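Local coordinates for SusD superfamily protein (Bacteroides thetaiotaomicron, PDB 3MCX) that is of unknown function but, as an outer-membrane member of the SusD family, probably helps to bind glycans for uptake and can hold zinc ions, at residues N89-V94 / G130-N135; L190-S195 / N200-Q205; V211-G216 / A363-L368; D223-V228 / S357-N362; Q250-E255 / E259-L264. All coordinates share one frame; numbering follows the deposited sequence.

Overall arrangement
Contacts 2, 3 and 4 lie in one helical region of this SusD-family protein. Helix 201-214 begins in contact 2 and reaches contact 3, whose centre is about 9 Å from that of contact 4; both of these use helix 356-370. Contact 2 meets contact 4, their centres about 14 Å apart, where Tyr201 and Gln205 probably bond to Asp227. Contact 1, on earlier helices, touches contact 3 through Phe134 and Val211. Contact 5, at the surface, reaches contact 4 through a probable hydrogen bond between Glu255 and Ser357. Contact 4 comes nearest to a zinc site: the side chain of Val359 is about 13 Å from a bound zinc ion.

Contact 1 of 5, residues N89-V94 / G130-N135; sequences NTVYKV and GLSLFN
No ring or side-chain amide meets another flat group where Val91 and Val94 touch Ser132; the one flat unit engaged directly is the backbone carbonyl of Ser132, with CG1 of Val91 at 3.4 Å from its O atom. The ring of Tyr92 belongs instead to a local aromatic pair with Trp88, the two planes about 50° apart. Between the helices a branched residue faces a very small one. CG1 of Val91 also presses on CB of Ser132 at 3.5 Å, tighter than usual for two carbons. It can do so because this methyl stands opposite the residue's own backbone N (chi1 179°), while CG2 takes the place beside that N. One turn on, Val94 brings its CG1 to 3.5 Å from Ser132 OG. Serine suits the spot: it is small enough for the CA atoms of Val91 and Ser132 to come within 6.0 Å, and its buried hydroxyl is not left to the valines, since it hydrogen-bonds to Tyr40 and to the Met128 carbonyl a turn earlier. The valines, in turn, offer short, stiff side chains that fill a narrow interface without losing much freedom. The helices, 81-106 and 115-140, follow each other in the chain and run roughly antiparallel, a helical hairpin. Helix 21-36 packs against Val94 through Ile31 and Leu34, and helix 172-186 lies against Leu133 and Phe134.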
# COMPACT_ATOMS: atom_id res chain seq x y z
N ASN A 89 0.23 16.70 -3.14
CA ASN A 89 -0.79 17.68 -2.83
C ASN A 89 -2.08 16.97 -2.40
O ASN A 89 -2.82 17.46 -1.56
CB ASN A 89 -1.10 18.59 -4.02
CG ASN A 89 -0.06 19.68 -4.23
OD1 ASN A 89 0.73 19.98 -3.34
ND2 ASN A 89 -0.11 20.31 -5.38
N THR A 90 -2.37 15.83 -3.02
CA THR A 90 -3.63 15.13 -2.73
C THR A 90 -3.62 14.59 -1.31
O THR A 90 -4.64 14.67 -0.61
CB THR A 90 -3.91 14.04 -3.77
OG1 THR A 90 -3.87 14.63 -5.09
CG2 THR A 90 -5.27 13.34 -3.53
N VAL A 91 -2.50 13.98 -0.88
CA VAL A 91 -2.44 13.46 0.49
C VAL A 91 -2.47 14.60 1.49
O VAL A 91 -3.15 14.50 2.53
CB VAL A 91 -1.28 12.46 0.69
CG1 VAL A 91 -1.28 11.98 2.14
CG2 VAL A 91 -1.45 11.27 -0.25
N TYR A 92 -1.80 15.71 1.20
CA TYR A 92 -1.89 16.86 2.10
C TYR A 92 -3.31 17.43 2.17
O TYR A 92 -3.73 17.95 3.19
CB TYR A 92 -0.85 17.95 1.76
CG TYR A 92 0.46 17.70 2.47
CD1 TYR A 92 0.53 17.82 3.83
CD2 TYR A 92 1.59 17.27 1.76
CE1 TYR A 92 1.71 17.55 4.49
CE2 TYR A 92 2.75 17.00 2.41
CZ TYR A 92 2.81 17.13 3.79
OH TYR A 92 3.98 16.79 4.44
N LYS A 93 -4.06 17.37 1.07
CA LYS A 93 -5.46 17.80 1.10
C LYS A 93 -6.25 16.93 2.08
O LYS A 93 -7.06 17.45 2.85
CB LYS A 93 -6.09 17.75 -0.30
CG LYS A 93 -7.49 18.37 -0.39
CD LYS A 93 -7.89 18.38 -1.89
CE LYS A 93 -9.32 18.84 -2.14
NZ LYS A 93 -9.62 18.61 -3.61
N VAL A 94 -6.04 15.61 2.02
CA VAL A 94 -6.70 14.72 2.97
C VAL A 94 -6.29 15.10 4.40
O VAL A 94 -7.15 15.19 5.28
CB VAL A 94 -6.41 13.26 2.70
CG1 VAL A 94 -6.85 12.38 3.90
CG2 VAL A 94 -7.12 12.81 1.40
N GLY A 130 -2.99 9.83 10.33
CA GLY A 130 -1.77 9.06 10.54
C GLY A 130 -1.36 8.25 9.34
O GLY A 130 -0.19 8.25 8.92
N LEU A 131 -2.35 7.59 8.72
CA LEU A 131 -2.08 6.81 7.51
C LEU A 131 -1.55 7.70 6.38
O LEU A 131 -0.60 7.34 5.68
CB LEU A 131 -3.36 6.12 7.08
CG LEU A 131 -3.31 5.22 5.86
CD1 LEU A 131 -2.20 4.18 6.01
CD2 LEU A 131 -4.71 4.56 5.66
N SER A 132 -2.14 8.89 6.26
CA SER A 132 -1.73 9.82 5.22
C SER A 132 -0.28 10.28 5.44
O SER A 132 0.51 10.30 4.51
CB SER A 132 -2.73 10.96 5.13
OG SER A 132 -4.01 10.49 4.70
N LEU A 133 0.07 10.66 6.67
CA LEU A 133 1.43 11.11 6.95
C LEU A 133 2.40 9.94 6.69
O LEU A 133 3.48 10.15 6.13
CB LEU A 133 1.54 11.61 8.38
CG LEU A 133 2.95 12.04 8.81
CD1 LEU A 133 3.59 13.08 7.90
CD2 LEU A 133 2.96 12.52 10.29
N PHE A 134 2.03 8.71 7.08
CA PHE A 134 2.85 7.53 6.82
C PHE A 134 3.12 7.37 5.32
O PHE A 134 4.25 7.14 4.90
CB PHE A 134 2.14 6.29 7.39
CG PHE A 134 2.83 4.98 7.14
CD1 PHE A 134 4.08 4.72 7.66
CD2 PHE A 134 2.21 3.98 6.43
CE1 PHE A 134 4.68 3.49 7.48
CE2 PHE A 134 2.82 2.75 6.23
CZ PHE A 134 4.04 2.50 6.77
N ASN A 135 2.06 7.47 4.52
CA ASN A 135 2.19 7.36 3.06
C ASN A 135 3.14 8.38 2.48
O ASN A 135 3.98 8.06 1.64
CB ASN A 135 0.80 7.44 2.43
CG ASN A 135 -0.03 6.18 2.68
OD1 ASN A 135 0.51 5.06 2.70
ND2 ASN A 135 -1.35 6.34 2.84

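Contact 2 of 5, residues L190-S195 / N200-Q205; sequences LRQETS and NYWAAQ
Three successive carbonyls, of Arg191, Gln192 and Glu193, receive three donors from Asn200, Tyr201 and Trp202. The backbone N of Tyr201 bonds to Arg191 O at 2.9 Å, nearly along the C=O axis. The indole NE1 of Trp202 reaches Gln192 O at 2.8 Å; that oxygen lies in the ring plane at the indole edge, although the bond is bent to 145°. Asn200 ND2 gives a straight bond of 2.9 Å to Glu193 O, arriving from above the carbonyl plane. Asparagine fits because its amide works both ways: OD1 accepts from Ala203 N at 2.9 Å. This is the N-cap of helix 201-214, satisfying an amide of the first turn while ND2 ties the incoming loop to the helix start. With CG between the backbone N and the carbonyl carbon (chi1 72°), the amide can reach both partners. Gln192 folds back at chi2 so that OE1 sits over one face of the Tyr201 ring, 3.3 Å from CG, while its NE2 lies 3.5 Å from CZ2 of Trp202. Leu190 fills the inner side, its CD1 pressed to 3.4 Å from Ala204 CB, a tight fit that alanine's single methyl permits. Further out, Tyr236 gives Asn200 ND2 a second partner, Asp227 holds the Tyr201 hydroxyl, and Arg235 forms a salt bridge with Glu193.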
# COMPACT_ATOMS: atom_id res chain seq x y z
N LEU A 190 -12.77 3.81 18.04
CA LEU A 190 -13.17 3.12 16.79
C LEU A 190 -14.16 1.99 17.09
O LEU A 190 -14.19 1.43 18.19
CB LEU A 190 -11.94 2.53 16.13
CG LEU A 190 -10.86 3.52 15.67
CD1 LEU A 190 -9.59 2.80 15.23
CD2 LEU A 190 -11.37 4.34 14.52
N ARG A 191 -14.95 1.65 16.07
CA ARG A 191 -15.86 0.52 16.15
C ARG A 191 -15.09 -0.78 16.37
O ARG A 191 -14.00 -0.95 15.80
CB ARG A 191 -16.61 0.35 14.83
CG ARG A 191 -17.56 1.46 14.49
CD ARG A 191 -18.49 0.99 13.39
NE ARG A 191 -19.16 2.10 12.71
CZ ARG A 191 -20.26 2.70 13.15
NH1 ARG A 191 -20.84 2.33 14.29
NH2 ARG A 191 -20.76 3.69 12.43
N GLN A 192 -15.69 -1.68 17.15
CA GLN A 192 -15.19 -3.05 17.28
C GLN A 192 -15.81 -3.97 16.21
O GLN A 192 -15.23 -5.00 15.86
CB GLN A 192 -15.50 -3.59 18.67
CG GLN A 192 -14.71 -2.89 19.81
CD GLN A 192 -13.25 -3.31 19.88
OE1 GLN A 192 -12.32 -2.46 19.86
NE2 GLN A 192 -13.03 -4.60 19.93
N GLU A 193 -16.98 -3.60 15.71
CA GLU A 193 -17.68 -4.42 14.71
C GLU A 193 -17.11 -4.20 13.33
O GLU A 193 -16.42 -3.20 13.06
CB GLU A 193 -19.17 -4.09 14.70
CG GLU A 193 -19.88 -4.43 15.99
CD GLU A 193 -19.72 -5.92 16.44
OE1 GLU A 193 -19.75 -6.85 15.61
OE2 GLU A 193 -19.55 -6.15 17.66
N THR A 194 -17.40 -5.14 12.44
CA THR A 194 -16.93 -4.99 11.07
C THR A 194 -17.57 -3.74 10.47
O THR A 194 -18.70 -3.36 10.80
CB THR A 194 -17.18 -6.22 10.17
OG1 THR A 194 -18.56 -6.26 9.80
CG2 THR A 194 -16.78 -7.53 10.86
N SER A 195 -16.78 -3.06 9.63
CA SER A 195 -17.19 -1.75 9.14
C SER A 195 -16.78 -1.58 7.67
O SER A 195 -15.78 -0.99 7.35
CB SER A 195 -16.59 -0.64 10.01
OG SER A 195 -17.41 0.52 9.92
N ASN A 200 -12.11 0.56 11.31
CA ASN A 200 -12.45 0.11 12.65
C ASN A 200 -11.18 -0.24 13.45
O ASN A 200 -10.06 -0.04 12.97
CB ASN A 200 -13.45 -1.05 12.60
CG ASN A 200 -12.83 -2.36 12.10
OD1 ASN A 200 -11.64 -2.42 11.79
ND2 ASN A 200 -13.67 -3.41 12.02
N TYR A 201 -11.38 -0.74 14.67
CA TYR A 201 -10.27 -1.05 15.57
C TYR A 201 -9.29 -2.04 14.92
O TYR A 201 -8.07 -1.87 15.04
CB TYR A 201 -10.82 -1.58 16.92
CG TYR A 201 -9.76 -2.07 17.87
CD1 TYR A 201 -9.32 -3.39 17.83
CD2 TYR A 201 -9.18 -1.20 18.80
CE1 TYR A 201 -8.34 -3.82 18.73
CE2 TYR A 201 -8.22 -1.63 19.69
CZ TYR A 201 -7.80 -2.93 19.64
OH TYR A 201 -6.84 -3.32 20.52
N TRP A 202 -9.85 -3.07 14.29
CA TRP A 202 -9.06 -4.14 13.69
C TRP A 202 -8.20 -3.61 12.55
O TRP A 202 -7.02 -3.96 12.46
CB TRP A 202 -9.96 -5.32 13.27
CG TRP A 202 -10.84 -5.70 14.41
CD1 TRP A 202 -12.18 -5.47 14.53
CD2 TRP A 202 -10.41 -6.24 15.66
NE1 TRP A 202 -12.61 -5.88 15.75
CE2 TRP A 202 -11.54 -6.33 16.48
CE3 TRP A 202 -9.17 -6.66 16.17
CZ2 TRP A 202 -11.49 -6.84 17.79
CZ3 TRP A 202 -9.12 -7.17 17.45
CH2 TRP A 202 -10.27 -7.23 18.26
N ALA A 203 -8.77 -2.76 11.70
CA ALA A 203 -8.03 -2.12 10.63
C ALA A 203 -6.88 -1.27 11.19
O ALA A 203 -5.77 -1.27 10.65
CB ALA A 203 -8.95 -1.22 9.80
N ALA A 204 -7.18 -0.50 12.22
CA ALA A 204 -6.17 0.37 12.80
C ALA A 204 -5.00 -0.40 13.44
O ALA A 204 -3.84 -0.04 13.26
CB ALA A 204 -6.80 1.36 13.83
N GLN A 205 -5.28 -1.49 14.14
CA GLN A 205 -4.21 -2.31 14.68
C GLN A 205 -3.44 -2.98 13.54
O GLN A 205 -2.22 -3.09 13.63
CB GLN A 205 -4.75 -3.36 15.66
CG GLN A 205 -5.03 -2.84 17.05
CD GLN A 205 -3.73 -2.63 17.85
OE1 GLN A 205 -2.94 -1.75 17.52
NE2 GLN A 205 -3.51 -3.45 18.85

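Contact 3 of 5, residues V211-G216 / A363-L368; sequences VYLNMG and AAEAGL
Leu213 and Ala366 bring their CA atoms within 6.6 Å where the closing turn of helix 201-214 faces the C-terminal part of helix 356-370. The chain leaves the first of these helices through a Schellman motif at Gly216, which takes a positive phi of 69°, easy without a side chain, and whose N bonds back to Leu213 O at 3.0 Å. Across the interface the isobutyl group of Leu213 meets Glu365 at about a right angle. CD2 approaches the acid's OE1 at 3.7 Å, and CD1 lies 4.0 Å from its CD, so both methyls lie over one face of the carboxylate. Glu365 is fully extended, its CG pointing opposite the backbone N (chi1 -175°), which carries the buried carboxylate past the leucine to its polar partners. There Arg426 forms a salt bridge and Asn427 a hydrogen bond, both to OE2. Replacing Glu365, an alanine here would probably leave the Arg426 guanidinium without its charged mate and open a gap beside the Leu213 methyls. Glutamate thus serves twice, its CG and carboxylate face packing on the leucine while the oxygens pair with charge. Ala366 keeps the backbones close, with its CB 4.3 Å from Leu213 CD1.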
# COMPACT_ATOMS: atom_id res chain seq x y z
N VAL A 211 3.05 -0.21 10.15
CA VAL A 211 3.89 0.92 10.53
C VAL A 211 5.08 0.50 11.41
O VAL A 211 6.25 0.82 11.12
CB VAL A 211 3.03 2.05 11.19
CG1 VAL A 211 3.90 3.15 11.76
CG2 VAL A 211 2.01 2.57 10.20
N TYR A 212 4.78 -0.19 12.50
CA TYR A 212 5.83 -0.64 13.43
C TYR A 212 6.85 -1.54 12.73
O TYR A 212 8.06 -1.44 12.98
CB TYR A 212 5.19 -1.37 14.59
CG TYR A 212 4.54 -0.52 15.67
CD1 TYR A 212 5.20 0.56 16.24
CD2 TYR A 212 3.26 -0.84 16.15
CE1 TYR A 212 4.61 1.31 17.27
CE2 TYR A 212 2.68 -0.12 17.18
CZ TYR A 212 3.34 0.96 17.73
OH TYR A 212 2.75 1.67 18.77
N LEU A 213 6.39 -2.43 11.87
CA LEU A 213 7.30 -3.35 11.17
C LEU A 213 8.34 -2.54 10.37
O LEU A 213 9.53 -2.84 10.38
CB LEU A 213 6.52 -4.32 10.25
CG LEU A 213 7.33 -5.42 9.55
CD1 LEU A 213 8.10 -6.36 10.50
CD2 LEU A 213 6.39 -6.20 8.62
N ASN A 214 7.88 -1.49 9.68
CA ASN A 214 8.77 -0.65 8.84
C ASN A 214 9.61 0.31 9.68
O ASN A 214 10.55 0.91 9.17
CB ASN A 214 7.94 0.06 7.76
CG ASN A 214 7.61 -0.86 6.63
OD1 ASN A 214 8.52 -1.25 5.87
ND2 ASN A 214 6.34 -1.28 6.54
N MSE A 215 9.33 0.39 10.97
CA MSE A 215 10.23 1.08 11.91
C MSE A 215 11.22 0.11 12.54
O MSE A 215 12.08 0.55 13.34
CB MSE A 215 9.47 1.66 13.09
CG MSE A 215 8.59 2.76 12.79
SE MSE A 215 7.62 3.29 14.40
CE MSE A 215 8.63 4.08 15.21
N GLY A 216 11.10 -1.19 12.26
CA GLY A 216 11.92 -2.19 12.93
C GLY A 216 11.56 -2.35 14.41
O GLY A 216 12.36 -2.82 15.21
N ALA A 363 3.16 -10.55 11.45
CA ALA A 363 3.49 -11.28 12.68
C ALA A 363 4.65 -12.26 12.48
O ALA A 363 5.53 -12.37 13.34
CB ALA A 363 2.23 -12.01 13.24
N ALA A 364 4.63 -13.02 11.39
CA ALA A 364 5.68 -13.98 11.16
C ALA A 364 7.05 -13.30 11.07
O ALA A 364 8.00 -13.76 11.71
CB ALA A 364 5.40 -14.79 9.90
N GLU A 365 7.12 -12.22 10.31
CA GLU A 365 8.37 -11.48 10.10
C GLU A 365 8.81 -10.81 11.43
O GLU A 365 9.97 -10.92 11.82
CB GLU A 365 8.23 -10.45 8.99
CG GLU A 365 9.51 -9.72 8.63
CD GLU A 365 9.34 -8.74 7.50
OE1 GLU A 365 8.31 -8.76 6.78
OE2 GLU A 365 10.27 -7.89 7.35
N ALA A 366 7.88 -10.16 12.13
CA ALA A 366 8.22 -9.50 13.39
C ALA A 366 8.71 -10.52 14.42
O ALA A 366 9.65 -10.24 15.16
CB ALA A 366 7.03 -8.72 13.93
N GLY A 367 8.10 -11.70 14.46
CA GLY A 367 8.51 -12.73 15.39
C GLY A 367 9.92 -13.24 15.13
O GLY A 367 10.76 -13.34 16.02
N LEU A 368 10.18 -13.57 13.87
CA LEU A 368 11.50 -14.06 13.49
C LEU A 368 12.57 -13.01 13.78
O LEU A 368 13.58 -13.33 14.35
CB LEU A 368 11.54 -14.46 12.02
CG LEU A 368 12.84 -15.12 11.57
CD1 LEU A 368 13.09 -16.42 12.30
CD2 LEU A 368 12.79 -15.36 10.08

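Contact 4 of 5, residues D223-V228 / S357-N362; sequences DAATDV and SEVYLN
Packing of helix 218-231 on helix 356-370, within the alpha-helical SusD-family region related to TPR proteins, centres on Ala225 and Val359, whose CA atoms are 5.4 Å apart. Alanine suits so close an approach because its lone methyl demands little room. Its CB rests 3.6 Å from Val359 O and 3.8 Å from Val359 CG1. That valine methyl in turn settles against the alanine backbone, 3.5 Å from Ala225 O and 3.7 Å from Ala225 CA. The torsion of Val359 explains the reach: CG1 stands opposite its own backbone N (chi1 175°), extended toward the other helix. One turn later Val228 adds a second wall, its CB 4.0 Å from Val359 CG1, so the methyl sits against both residues of one helix face. Helix 201-214 lines this junction too: Ala206 touches Val359, and Ser209 hydrogen-bonds to Asn362 ND2. Asp383, a known zinc ligand with no zinc bound to it here, has its side chain about 10 Å from that of Val359. Since no hydrogen bond or charge pair joins the two segments here, their association rests on buried apolar contact, whose strength depends on shape: a compact beta-branched residue set against an alanine.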
# COMPACT_ATOMS: atom_id res chain seq x y z
N ASP A 223 2.80 -7.36 18.66
CA ASP A 223 1.65 -7.15 19.54
C ASP A 223 0.41 -6.67 18.77
O ASP A 223 -0.69 -7.21 18.98
CB ASP A 223 2.02 -6.21 20.70
CG ASP A 223 3.01 -6.85 21.68
OD1 ASP A 223 3.13 -8.07 21.71
OD2 ASP A 223 3.69 -6.08 22.36
N ALA A 224 0.58 -5.71 17.86
CA ALA A 224 -0.55 -5.22 17.08
C ALA A 224 -1.11 -6.29 16.18
O ALA A 224 -2.33 -6.47 16.09
CB ALA A 224 -0.16 -3.98 16.27
N ALA A 225 -0.22 -7.00 15.45
CA ALA A 225 -0.68 -8.03 14.51
C ALA A 225 -1.38 -9.15 15.26
O ALA A 225 -2.44 -9.59 14.85
CB ALA A 225 0.50 -8.57 13.67
N THR A 226 -0.81 -9.61 16.37
CA THR A 226 -1.43 -10.72 17.11
C THR A 226 -2.73 -10.33 17.80
O THR A 226 -3.59 -11.18 18.02
CB THR A 226 -0.46 -11.45 18.08
OG1 THR A 226 0.09 -10.53 19.01
CG2 THR A 226 0.65 -12.18 17.32
N ASP A 227 -2.88 -9.07 18.17
CA ASP A 227 -4.17 -8.60 18.65
C ASP A 227 -5.23 -8.89 17.59
O ASP A 227 -6.24 -9.53 17.90
CB ASP A 227 -4.10 -7.11 18.98
CG ASP A 227 -5.37 -6.56 19.64
OD1 ASP A 227 -6.25 -7.30 20.09
OD2 ASP A 227 -5.44 -5.32 19.71
N VAL A 228 -4.97 -8.51 16.34
CA VAL A 228 -5.93 -8.77 15.26
C VAL A 228 -6.16 -10.28 15.07
O VAL A 228 -7.30 -10.74 14.99
CB VAL A 228 -5.48 -8.13 13.94
CG1 VAL A 228 -6.50 -8.49 12.81
CG2 VAL A 228 -5.31 -6.60 14.12
N SER A 357 -4.19 -11.58 5.47
CA SER A 357 -2.95 -12.29 5.12
C SER A 357 -1.71 -11.44 5.44
O SER A 357 -0.68 -11.98 5.90
CB SER A 357 -2.89 -12.70 3.64
OG SER A 357 -3.72 -13.81 3.35
N GLU A 358 -1.79 -10.12 5.21
CA GLU A 358 -0.64 -9.26 5.49
C GLU A 358 -0.35 -9.26 6.98
O GLU A 358 0.81 -9.24 7.39
CB GLU A 358 -0.84 -7.82 5.00
CG GLU A 358 0.34 -6.94 5.35
CD GLU A 358 0.15 -5.48 5.01
OE1 GLU A 358 -0.70 -5.18 4.16
OE2 GLU A 358 0.84 -4.63 5.60
N VAL A 359 -1.41 -9.27 7.77
CA VAL A 359 -1.28 -9.22 9.23
C VAL A 359 -0.56 -10.49 9.73
O VAL A 359 0.33 -10.40 10.56
CB VAL A 359 -2.65 -9.03 9.93
CG1 VAL A 359 -2.49 -9.10 11.43
CG2 VAL A 359 -3.30 -7.71 9.51
N TYR A 360 -0.94 -11.66 9.22
CA TYR A 360 -0.25 -12.90 9.57
C TYR A 360 1.23 -12.84 9.15
O TYR A 360 2.09 -13.28 9.91
CB TYR A 360 -0.95 -14.12 8.93
CG TYR A 360 -2.13 -14.68 9.69
CD1 TYR A 360 -3.34 -14.00 9.77
CD2 TYR A 360 -2.02 -15.90 10.33
CE1 TYR A 360 -4.40 -14.53 10.48
CE2 TYR A 360 -3.08 -16.45 11.03
CZ TYR A 360 -4.27 -15.75 11.12
OH TYR A 360 -5.30 -16.34 11.86
N LEU A 361 1.50 -12.33 7.96
CA LEU A 361 2.87 -12.22 7.45
C LEU A 361 3.71 -11.22 8.27
O LEU A 361 4.87 -11.48 8.57
CB LEU A 361 2.87 -11.93 5.94
CG LEU A 361 2.38 -13.11 5.09
CD1 LEU A 361 1.90 -12.60 3.72
CD2 LEU A 361 3.45 -14.26 5.03
N ASN A 362 3.08 -10.13 8.66
CA ASN A 362 3.71 -9.13 9.55
C ASN A 362 4.07 -9.76 10.87
O ASN A 362 5.17 -9.55 11.39
CB ASN A 362 2.77 -7.94 9.81
CG ASN A 362 2.62 -7.02 8.61
OD1 ASN A 362 3.30 -7.16 7.60
ND2 ASN A 362 1.68 -6.04 8.72

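Contact 5 of 5, residues Q250-E255 / E259-L264; sequences QDFQSE and ELYITL
Hydrogen bonding joins Phe252 to Glu259, and with it the loop entering strand 256-260 to that strand, which pairs antiparallel with 351-355. The backbone N of Phe252 donates to Glu259 OE2 at 2.8 Å with an angle of 166°, meeting the carboxylate on its syn side. Glu259 is long enough for this because its chain runs straight out from the strand (chi1 171°). A water lies 2.6 Å from OE1 of Glu259 and accepts from Gln253 N, bridging the loop to the acid, while Ser256 and Asn350 give OE1 and OE2 further partners. In face contact, the carboxylate lies nearly parallel to the Phe252 ring (planes 8° apart), with OE2 3.5 Å above one face, toward the rim. Apolar contact continues to Tyr261, whose CD1 is 4.0 Å from Phe252 CE2. At the tyrosine's edge Asp251 OD2 meets a ring C-H, 3.4 Å from CE1 in the ring plane. Were Glu259 replaced, a leucine in its place would probably leave the Phe252 amide without its acceptor. Asp251 OD1 and Glu259 OE2, like charges 4.6 Å apart, probably raise each other's proton affinity, an effect that Lys341, the salt-bridge partner of Asp251, would partly offset.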
# COMPACT_ATOMS: atom_id res chain seq x y z
N GLN A 250 -14.64 -9.17 -5.69
CA GLN A 250 -15.84 -9.19 -4.87
C GLN A 250 -15.63 -8.28 -3.65
O GLN A 250 -14.56 -8.27 -3.02
CB GLN A 250 -16.20 -10.62 -4.42
CG GLN A 250 -16.55 -11.54 -5.58
CD GLN A 250 -17.72 -11.01 -6.38
OE1 GLN A 250 -17.56 -10.54 -7.52
NE2 GLN A 250 -18.89 -11.05 -5.79
N ASP A 251 -16.66 -7.49 -3.34
CA ASP A 251 -16.56 -6.51 -2.25
C ASP A 251 -16.47 -7.17 -0.86
O ASP A 251 -17.21 -8.12 -0.57
CB ASP A 251 -17.81 -5.62 -2.23
CG ASP A 251 -17.86 -4.61 -3.37
OD1 ASP A 251 -16.96 -4.57 -4.23
OD2 ASP A 251 -18.83 -3.83 -3.35
N PHE A 252 -15.62 -6.63 -0.00
CA PHE A 252 -15.64 -6.91 1.44
C PHE A 252 -15.64 -8.40 1.80
O PHE A 252 -16.46 -8.88 2.56
CB PHE A 252 -16.83 -6.19 2.10
CG PHE A 252 -16.88 -4.71 1.76
CD1 PHE A 252 -15.86 -3.88 2.13
CD2 PHE A 252 -17.95 -4.20 1.06
CE1 PHE A 252 -15.90 -2.54 1.80
CE2 PHE A 252 -17.99 -2.85 0.75
CZ PHE A 252 -16.98 -2.05 1.12
N GLN A 253 -14.67 -9.11 1.23
CA GLN A 253 -14.50 -10.54 1.49
C GLN A 253 -13.80 -10.71 2.84
O GLN A 253 -13.37 -9.75 3.45
CB GLN A 253 -13.76 -11.19 0.31
CG GLN A 253 -14.57 -11.09 -0.99
CD GLN A 253 -15.91 -11.83 -0.90
OE1 GLN A 253 -15.93 -13.06 -0.87
NE2 GLN A 253 -17.04 -11.09 -0.80
N SER A 254 -13.72 -11.96 3.29
CA SER A 254 -13.45 -12.26 4.70
C SER A 254 -12.09 -11.84 5.24
O SER A 254 -11.94 -11.74 6.45
CB SER A 254 -13.68 -13.75 4.98
OG SER A 254 -12.68 -14.55 4.36
N GLU A 255 -11.11 -11.60 4.38
CA GLU A 255 -9.83 -11.13 4.87
C GLU A 255 -9.75 -9.62 4.95
O GLU A 255 -8.85 -9.08 5.59
CB GLU A 255 -8.68 -11.60 3.97
CG GLU A 255 -8.36 -13.09 4.03
CD GLU A 255 -6.94 -13.42 3.54
OE1 GLU A 255 -6.07 -12.50 3.39
OE2 GLU A 255 -6.70 -14.63 3.31
N GLU A 259 -11.23 -1.41 3.41
CA GLU A 259 -11.39 -1.42 1.96
C GLU A 259 -12.33 -0.27 1.58
O GLU A 259 -13.40 -0.13 2.16
CB GLU A 259 -11.95 -2.77 1.55
CG GLU A 259 -12.39 -2.93 0.11
CD GLU A 259 -12.90 -4.35 -0.12
OE1 GLU A 259 -12.26 -5.30 0.40
OE2 GLU A 259 -13.94 -4.55 -0.77
N LEU A 260 -11.91 0.52 0.60
CA LEU A 260 -12.69 1.67 0.14
C LEU A 260 -13.67 1.22 -0.92
O LEU A 260 -13.32 0.51 -1.85
CB LEU A 260 -11.78 2.78 -0.39
CG LEU A 260 -10.81 3.33 0.65
CD1 LEU A 260 -9.70 4.11 -0.04
CD2 LEU A 260 -11.57 4.20 1.67
N TYR A 261 -14.92 1.66 -0.77
CA TYR A 261 -16.02 1.27 -1.65
C TYR A 261 -16.00 2.12 -2.91
O TYR A 261 -15.97 3.37 -2.83
CB TYR A 261 -17.33 1.46 -0.92
CG TYR A 261 -18.57 1.06 -1.68
CD1 TYR A 261 -18.73 -0.23 -2.15
CD2 TYR A 261 -19.60 1.98 -1.93
CE1 TYR A 261 -19.86 -0.59 -2.84
CE2 TYR A 261 -20.75 1.62 -2.61
CZ TYR A 261 -20.88 0.33 -3.06
OH TYR A 261 -22.04 -0.04 -3.74
N ILE A 262 -16.07 1.44 -4.06
CA ILE A 262 -16.06 2.04 -5.38
C ILE A 262 -17.26 1.56 -6.17
O ILE A 262 -17.60 0.36 -6.18
CB ILE A 262 -14.79 1.62 -6.16
CG1 ILE A 262 -13.50 2.06 -5.44
CG2 ILE A 262 -14.83 2.08 -7.64
CD1 ILE A 262 -13.31 3.57 -5.36
N THR A 263 -17.92 2.49 -6.84
CA THR A 263 -18.82 2.16 -7.94
C THR A 263 -18.60 3.16 -9.07
O THR A 263 -17.82 4.11 -8.93
CB THR A 263 -20.31 2.19 -7.55
OG1 THR A 263 -20.70 3.55 -7.35
CG2 THR A 263 -20.56 1.36 -6.26
N LEU A 264 -19.28 2.95 -10.21
CA LEU A 264 -19.17 3.92 -11.31
C LEU A 264 -19.83 5.28 -11.01
O LEU A 264 -19.62 6.25 -11.77
CB LEU A 264 -19.74 3.32 -12.61
CG LEU A 264 -18.92 2.19 -13.24
CD1 LEU A 264 -19.51 1.79 -14.59
CD2 LEU A 264 -17.42 2.56 -13.39
O HOH W 1 -12.53 -7.85 -0.24